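Local coordinates for protein superoxide dismutase (Candida albicans, PDB 4GUN) that probably protects the cell by converting superoxide radicals to hydrogen peroxide and oxygen at a manganese centre, as a member of the iron/manganese superoxide dismutase family, at residues H32-H37 / H80-W84; A135-K139 / Q155-S159; L163-I167 / A200-Y204. The protein carries 2 engineered substitutions. The contacts are given in a common frame with arbitrary orientation. Residues are numbered along the deposited sequence.

Contact 1: residues H32-H37 / H80-W84. With MN (manganese (II) ion), chain Q.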
# COMPACT_ATOMS: atom_id res chain seq x y z
N HIS A 32 -20.85 -12.23 -12.91
CA HIS A 32 -20.52 -10.97 -12.25
C HIS A 32 -21.44 -10.64 -11.10
O HIS A 32 -20.97 -10.39 -9.99
CB HIS A 32 -20.41 -9.81 -13.26
CG HIS A 32 -19.43 -8.74 -12.84
ND1 HIS A 32 -19.24 -7.62 -13.62
CD2 HIS A 32 -18.67 -8.63 -11.73
CE1 HIS A 32 -18.36 -6.88 -12.97
NE2 HIS A 32 -17.99 -7.44 -11.83
N ILE A 33 -22.76 -10.74 -11.33
CA ILE A 33 -23.77 -10.45 -10.32
C ILE A 33 -23.99 -11.61 -9.34
O ILE A 33 -23.92 -11.41 -8.12
CB ILE A 33 -25.11 -10.00 -11.01
CG1 ILE A 33 -24.91 -8.77 -11.94
CG2 ILE A 33 -26.23 -9.75 -9.95
CD1 ILE A 33 -26.01 -8.48 -12.93
N ASN A 34 -24.30 -12.82 -9.89
CA ASN A 34 -24.66 -14.01 -9.12
C ASN A 34 -23.55 -14.83 -8.47
O ASN A 34 -23.82 -15.64 -7.58
CB ASN A 34 -25.70 -14.85 -9.88
CG ASN A 34 -26.93 -14.01 -10.17
OD1 ASN A 34 -27.49 -13.37 -9.28
ND2 ASN A 34 -27.28 -13.88 -11.43
N LYS A 35 -22.30 -14.58 -8.86
CA LYS A 35 -21.18 -15.24 -8.17
C LYS A 35 -20.31 -14.18 -7.47
O LYS A 35 -20.18 -14.24 -6.25
CB LYS A 35 -20.36 -16.15 -9.11
CG LYS A 35 -21.17 -17.23 -9.85
CD LYS A 35 -21.54 -18.39 -8.93
CE LYS A 35 -22.45 -19.40 -9.57
NZ LYS A 35 -22.81 -20.50 -8.62
N HIS A 36 -19.76 -13.19 -8.23
CA HIS A 36 -18.88 -12.14 -7.69
C HIS A 36 -19.51 -11.21 -6.67
O HIS A 36 -18.96 -11.06 -5.57
CB HIS A 36 -18.07 -11.39 -8.77
CG HIS A 36 -17.16 -12.28 -9.56
ND1 HIS A 36 -15.87 -12.57 -9.11
CD2 HIS A 36 -17.38 -12.94 -10.72
CE1 HIS A 36 -15.35 -13.37 -10.03
NE2 HIS A 36 -16.22 -13.62 -11.02
N HIS A 37 -20.61 -10.54 -7.03
CA HIS A 37 -21.29 -9.63 -6.09
C HIS A 37 -21.82 -10.43 -4.90
O HIS A 37 -21.62 -10.02 -3.77
CB HIS A 37 -22.40 -8.80 -6.78
CG HIS A 37 -22.93 -7.65 -5.98
ND1 HIS A 37 -23.56 -6.58 -6.60
CD2 HIS A 37 -22.93 -7.43 -4.64
CE1 HIS A 37 -23.90 -5.75 -5.62
NE2 HIS A 37 -23.56 -6.24 -4.43
N HIS A 80 -19.91 -2.60 -6.80
CA HIS A 80 -20.79 -3.32 -7.72
C HIS A 80 -22.20 -2.72 -7.78
O HIS A 80 -22.70 -2.54 -8.88
CB HIS A 80 -20.75 -4.84 -7.46
CG HIS A 80 -19.46 -5.46 -7.92
ND1 HIS A 80 -18.35 -5.52 -7.09
CD2 HIS A 80 -19.11 -5.95 -9.13
CE1 HIS A 80 -17.40 -6.10 -7.80
NE2 HIS A 80 -17.81 -6.40 -9.03
N SER A 81 -22.78 -2.30 -6.63
CA SER A 81 -24.09 -1.63 -6.56
C SER A 81 -24.10 -0.34 -7.38
O SER A 81 -25.09 -0.07 -8.08
CB SER A 81 -24.49 -1.33 -5.12
OG SER A 81 -24.78 -2.53 -4.42
N LEU A 82 -23.00 0.45 -7.31
CA LEU A 82 -22.83 1.68 -8.10
C LEU A 82 -22.74 1.30 -9.57
O LEU A 82 -23.34 1.95 -10.42
CB LEU A 82 -21.56 2.46 -7.71
CG LEU A 82 -21.52 3.17 -6.35
CD1 LEU A 82 -20.08 3.39 -5.90
CD2 LEU A 82 -22.28 4.52 -6.39
N PHE A 83 -21.98 0.23 -9.87
CA PHE A 83 -21.75 -0.24 -11.24
C PHE A 83 -23.06 -0.61 -11.94
O PHE A 83 -23.34 -0.04 -13.00
CB PHE A 83 -20.73 -1.38 -11.25
CG PHE A 83 -20.18 -1.80 -12.59
CD1 PHE A 83 -19.55 -0.87 -13.42
CD2 PHE A 83 -20.19 -3.13 -12.98
CE1 PHE A 83 -18.99 -1.27 -14.65
CE2 PHE A 83 -19.62 -3.53 -14.20
CZ PHE A 83 -19.05 -2.59 -15.03
N TRP A 84 -23.88 -1.48 -11.34
CA TRP A 84 -25.14 -1.90 -11.97
C TRP A 84 -26.10 -0.72 -12.23
O TRP A 84 -26.80 -0.71 -13.25
CB TRP A 84 -25.87 -3.01 -11.20
CG TRP A 84 -25.03 -4.09 -10.57
CD1 TRP A 84 -25.13 -4.56 -9.29
CD2 TRP A 84 -24.00 -4.89 -11.20
NE1 TRP A 84 -24.26 -5.60 -9.09
CE2 TRP A 84 -23.52 -5.79 -10.23
CE3 TRP A 84 -23.42 -4.89 -12.49
CZ2 TRP A 84 -22.46 -6.68 -10.49
CZ3 TRP A 84 -22.40 -5.80 -12.75
CH2 TRP A 84 -21.90 -6.64 -11.75
MN MN Q . -16.37 -6.86 -10.53
O HOH W 1 -14.72 -6.00 -9.42
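Metal coordination dominates where the two helices face each other. His32 NE2 binds the manganese ion at 2.2 Å and His80 NE2 at 2.1 Å; the two nitrogens, 3.0 Å apart, meet as co-ligands and not as a hydrogen-bonded pair. Water 1 binds at 2.2 Å, and Asp170 and His174 complete the five-coordinate site. His80 ND1 is held by the backbone oxygen of Gly76. The segments run antiparallel, at 170°, with axes 12.0 Å apart, in the long helical hairpin of the N-terminal domain of iron/manganese superoxide dismutases; the wide gap is filled by rings. A pi-type turn, His37 N to His32 O at 3.0 Å, widens helix 26-56 here. One hydrogen bond joins the two segments, from Trp84 NE1 to His37 ND1 at 2.8 Å; a second from His37, through NE2 to His77, also reaches helix 60-85. Among the aromatic contacts, the six-membered ring of Trp84 turns its edge to the face of His32 in a T-shaped pair, centroids 4.8 Å apart. Phe83 meets His32 rim to rim. CH-pi contacts add Ile33 CG1, 3.6 Å from the centroid of the Trp84 six-membered ring, and His80 CB, 3.8 Å from that of the His37 ring.

Contact 2: residues A135-K139 / Q155-S159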
# COMPACT_ATOMS: atom_id res chain seq x y z
N ALA A 135 -12.10 2.76 -11.84
CA ALA A 135 -11.97 4.19 -12.14
C ALA A 135 -13.30 4.84 -11.77
O ALA A 135 -14.36 4.23 -11.95
CB ALA A 135 -11.65 4.45 -13.59
N PHE A 136 -13.24 6.05 -11.20
CA PHE A 136 -14.44 6.77 -10.83
C PHE A 136 -14.36 8.20 -11.32
O PHE A 136 -13.32 8.84 -11.19
CB PHE A 136 -14.66 6.79 -9.30
CG PHE A 136 -14.80 5.48 -8.57
CD1 PHE A 136 -16.05 4.98 -8.24
CD2 PHE A 136 -13.67 4.81 -8.11
CE1 PHE A 136 -16.17 3.79 -7.52
CE2 PHE A 136 -13.80 3.62 -7.39
CZ PHE A 136 -15.04 3.12 -7.10
N ILE A 137 -15.49 8.72 -11.80
CA ILE A 137 -15.70 10.13 -12.06
C ILE A 137 -16.29 10.56 -10.71
O ILE A 137 -17.26 9.94 -10.25
CB ILE A 137 -16.68 10.40 -13.24
CG1 ILE A 137 -15.98 10.04 -14.58
CG2 ILE A 137 -17.08 11.88 -13.23
CD1 ILE A 137 -16.91 9.90 -15.80
N VAL A 138 -15.64 11.53 -10.03
CA VAL A 138 -16.07 11.94 -8.68
C VAL A 138 -16.39 13.41 -8.61
O VAL A 138 -15.80 14.19 -9.36
CB VAL A 138 -15.03 11.56 -7.56
CG1 VAL A 138 -14.67 10.08 -7.57
CG2 VAL A 138 -13.77 12.41 -7.61
N LYS A 139 -17.28 13.81 -7.69
CA LYS A 139 -17.60 15.22 -7.42
C LYS A 139 -17.03 15.55 -6.04
O LYS A 139 -17.26 14.81 -5.09
CB LYS A 139 -19.11 15.48 -7.47
CG LYS A 139 -19.56 16.84 -6.91
CD LYS A 139 -21.07 16.84 -6.66
CE LYS A 139 -21.62 18.24 -6.45
NZ LYS A 139 -23.05 18.19 -5.98
N GLN A 155 -10.95 -3.63 -4.13
CA GLN A 155 -12.30 -3.19 -3.78
C GLN A 155 -12.32 -1.90 -2.98
O GLN A 155 -13.32 -1.58 -2.35
CB GLN A 155 -13.20 -4.29 -3.18
CG GLN A 155 -13.55 -5.46 -4.14
CD GLN A 155 -14.19 -5.06 -5.46
OE1 GLN A 155 -14.73 -3.96 -5.65
NE2 GLN A 155 -14.14 -5.96 -6.42
N ASP A 156 -11.23 -1.12 -3.05
CA ASP A 156 -11.19 0.20 -2.41
C ASP A 156 -12.24 1.09 -3.13
O ASP A 156 -12.54 0.87 -4.31
CB ASP A 156 -9.76 0.78 -2.45
CG ASP A 156 -8.72 -0.03 -1.67
OD1 ASP A 156 -9.12 -0.96 -0.94
OD2 ASP A 156 -7.51 0.26 -1.80
N THR A 157 -12.87 2.00 -2.39
CA THR A 157 -13.97 2.81 -2.94
C THR A 157 -13.81 4.30 -2.67
O THR A 157 -12.84 4.72 -2.05
CB THR A 157 -15.32 2.25 -2.42
OG1 THR A 157 -16.39 2.77 -3.22
CG2 THR A 157 -15.56 2.53 -0.93
N ILE A 158 -14.81 5.09 -3.09
CA ILE A 158 -14.87 6.53 -2.80
C ILE A 158 -15.56 6.63 -1.44
O ILE A 158 -16.78 6.54 -1.35
CB ILE A 158 -15.57 7.31 -3.95
CG1 ILE A 158 -14.87 7.04 -5.32
CG2 ILE A 158 -15.66 8.82 -3.65
CD1 ILE A 158 -13.32 7.16 -5.35
N SER A 159 -14.77 6.67 -0.36
CA SER A 159 -15.36 6.66 0.98
C SER A 159 -15.20 7.95 1.76
O SER A 159 -15.83 8.10 2.84
CB SER A 159 -14.86 5.46 1.77
OG SER A 159 -13.47 5.56 2.00
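Ile158 provides the centre of this small apolar contact. With chi1 and chi2 both in m, it lays CG1 over one face of the Phe136 ring, 3.7 Å from the centroid and 16° off the ring normal: a CH-pi contact, in which CG1 lies 3.6 Å from Phe136 CG. Phe136 (chi1 m, chi2 near -99°) extends from the strand with its ring lying along segment 155-159, so that its far end reaches Thr157, with CZ 4.1 Å from Thr157 OG1. Val138, two residues on and therefore on the same side of the strand, also has chi1 in m and sets CG1 3.8 Å from Ile158 CG1; between them Ile137 points to the other side, where helix 115-127 covers it. Thr157, chi1 t, bonds through OG1 to Asn79 of helix 60-85. The nearest alpha carbons, of Phe136 and Ile158, are 8.0 Å apart, a separation bridged by side chains. Val150 of strand 146-153 also touches Phe136, Val138 and Ile158. Here the connection between the two outer strands packs over the central strand of the three-stranded antiparallel sheet, part of the C-terminal alpha/beta domain of iron/manganese superoxide dismutases.

Contact 3: residues L163-I167 / A200-Y204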
# COMPACT_ATOMS: atom_id res chain seq x y z
N LEU A 163 -16.53 13.46 -0.83
CA LEU A 163 -16.47 12.99 -2.21
C LEU A 163 -17.68 12.14 -2.58
O LEU A 163 -18.14 11.35 -1.76
CB LEU A 163 -15.19 12.20 -2.49
CG LEU A 163 -13.87 12.97 -2.53
CD1 LEU A 163 -12.70 11.99 -2.62
CD2 LEU A 163 -13.81 13.96 -3.71
N VAL A 164 -18.17 12.30 -3.82
CA VAL A 164 -19.35 11.58 -4.33
C VAL A 164 -18.99 10.77 -5.57
O VAL A 164 -18.56 11.36 -6.56
CB VAL A 164 -20.53 12.54 -4.64
CG1 VAL A 164 -21.82 11.75 -4.92
CG2 VAL A 164 -20.76 13.55 -3.51
N PRO A 165 -19.18 9.42 -5.57
CA PRO A 165 -18.93 8.66 -6.81
C PRO A 165 -20.06 8.96 -7.83
O PRO A 165 -21.24 8.93 -7.46
CB PRO A 165 -18.89 7.20 -6.34
CG PRO A 165 -19.69 7.17 -5.07
CD PRO A 165 -19.71 8.56 -4.48
N ILE A 166 -19.71 9.38 -9.05
CA ILE A 166 -20.68 9.76 -10.10
C ILE A 166 -20.84 8.62 -11.11
O ILE A 166 -21.97 8.28 -11.51
CB ILE A 166 -20.33 11.14 -10.76
CG1 ILE A 166 -20.08 12.28 -9.73
CG2 ILE A 166 -21.35 11.55 -11.84
CD1 ILE A 166 -21.27 12.51 -8.68
N ILE A 167 -19.71 8.05 -11.54
CA ILE A 167 -19.61 6.92 -12.46
C ILE A 167 -18.59 5.95 -11.89
O ILE A 167 -17.49 6.38 -11.54
CB ILE A 167 -19.22 7.37 -13.91
CG1 ILE A 167 -20.37 8.10 -14.64
CG2 ILE A 167 -18.64 6.20 -14.77
CD1 ILE A 167 -21.61 7.24 -15.06
N ALA A 200 -25.83 9.23 -13.37
CA ALA A 200 -24.72 10.12 -13.07
C ALA A 200 -25.23 11.53 -12.71
O ALA A 200 -24.78 12.12 -11.71
CB ALA A 200 -23.78 10.16 -14.27
N GLU A 201 -26.19 12.06 -13.50
CA GLU A 201 -26.83 13.36 -13.27
C GLU A 201 -27.51 13.40 -11.89
O GLU A 201 -27.33 14.36 -11.13
CB GLU A 201 -27.90 13.62 -14.34
CG GLU A 201 -27.40 13.92 -15.73
CD GLU A 201 -28.50 14.16 -16.74
OE1 GLU A 201 -29.65 14.43 -16.33
OE2 GLU A 201 -28.22 14.03 -17.95
N SER A 202 -28.30 12.37 -11.56
CA SER A 202 -28.99 12.27 -10.28
C SER A 202 -27.99 12.24 -9.11
O SER A 202 -28.21 12.92 -8.11
CB SER A 202 -29.87 11.02 -10.25
OG SER A 202 -30.58 10.93 -9.03
N ARG A 203 -26.87 11.49 -9.26
CA ARG A 203 -25.83 11.39 -8.24
C ARG A 203 -25.17 12.73 -7.94
O ARG A 203 -24.95 13.06 -6.78
CB ARG A 203 -24.78 10.35 -8.63
CG ARG A 203 -25.27 8.94 -8.47
CD ARG A 203 -24.26 7.97 -9.00
NE ARG A 203 -24.75 6.59 -8.93
CZ ARG A 203 -24.15 5.56 -9.50
NH1 ARG A 203 -23.04 5.74 -10.21
NH2 ARG A 203 -24.68 4.36 -9.43
N TYR A 204 -24.88 13.50 -8.99
CA TYR A 204 -24.28 14.83 -8.89
C TYR A 204 -25.20 15.82 -8.12
O TYR A 204 -24.73 16.58 -7.26
CB TYR A 204 -23.95 15.40 -10.28
CG TYR A 204 -23.07 16.63 -10.23
CD1 TYR A 204 -23.62 17.90 -10.11
CD2 TYR A 204 -21.68 16.52 -10.27
CE1 TYR A 204 -22.81 19.03 -9.99
CE2 TYR A 204 -20.87 17.64 -10.17
CZ TYR A 204 -21.43 18.90 -10.02
OH TYR A 204 -20.63 20.01 -9.93
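Ile166, with 95 Å² covered, is the residue most buried by this contact. Its CG2 lies 3.7 Å from Ala200 CB and 3.5 Å from Ala200 O, while its CD1 reaches along the helix to within 4.3 Å of Tyr204 CB. Arg203, with 73 Å² covered, stretches back over the strand, chi2 and chi3 both t, and brings NH1 to Ile166 O, a hydrogen bond of 3.0 Å; its CD passes 3.5 Å from Pro165 O. The guanidinium is a junction: NE forms a salt bridge with Glu199 one turn earlier, NH2 bonds to Leu82 O of helix 60-85, and NH1 also serves Asn86. Ala200, with 48 Å² covered, has a side chain small enough for close approach, its CA lying 5.0 Å from that of Ile166; Ile167 CD1 touches the same methyl, Ala200 CB, at 3.7 Å. Two successive isoleucines can meet this helix because the strand is irregular here. Ile166 and Ile167 both face Ile137 of the neighbouring strand, and the helical psi of Ile166, -45°, breaks the regular alternation of side chains. Strand and helix run nearly antiparallel, at 163°, with axes 7.6 Å apart. The arrangement is a classic beta bulge in strand 163-170 packed against the C-terminal helix of the alpha/beta domain.

In the fold
From the N terminus, helix 26-56 leads through a turn into helix 60-85, and contact 1 closes this almost wholly helical excursion. Contact 2 then closes a short excursion through the hairpin partner strand 146-153, and contact 3 a longer one that leaves the sheet and returns by the C-terminal helix. The three follow one another in series, without nesting or crossing. Contacts 2 and 3 meet on neighbouring strands, where Ile137 O and Ile166 N are 2.8 Å apart and probably hydrogen-bonded. Leu82 joins the helical hairpin to the C-terminal domain, packing on Phe136 and Pro165, and its O probably accepts a hydrogen bond from Arg203 NH2 at 2.9 Å.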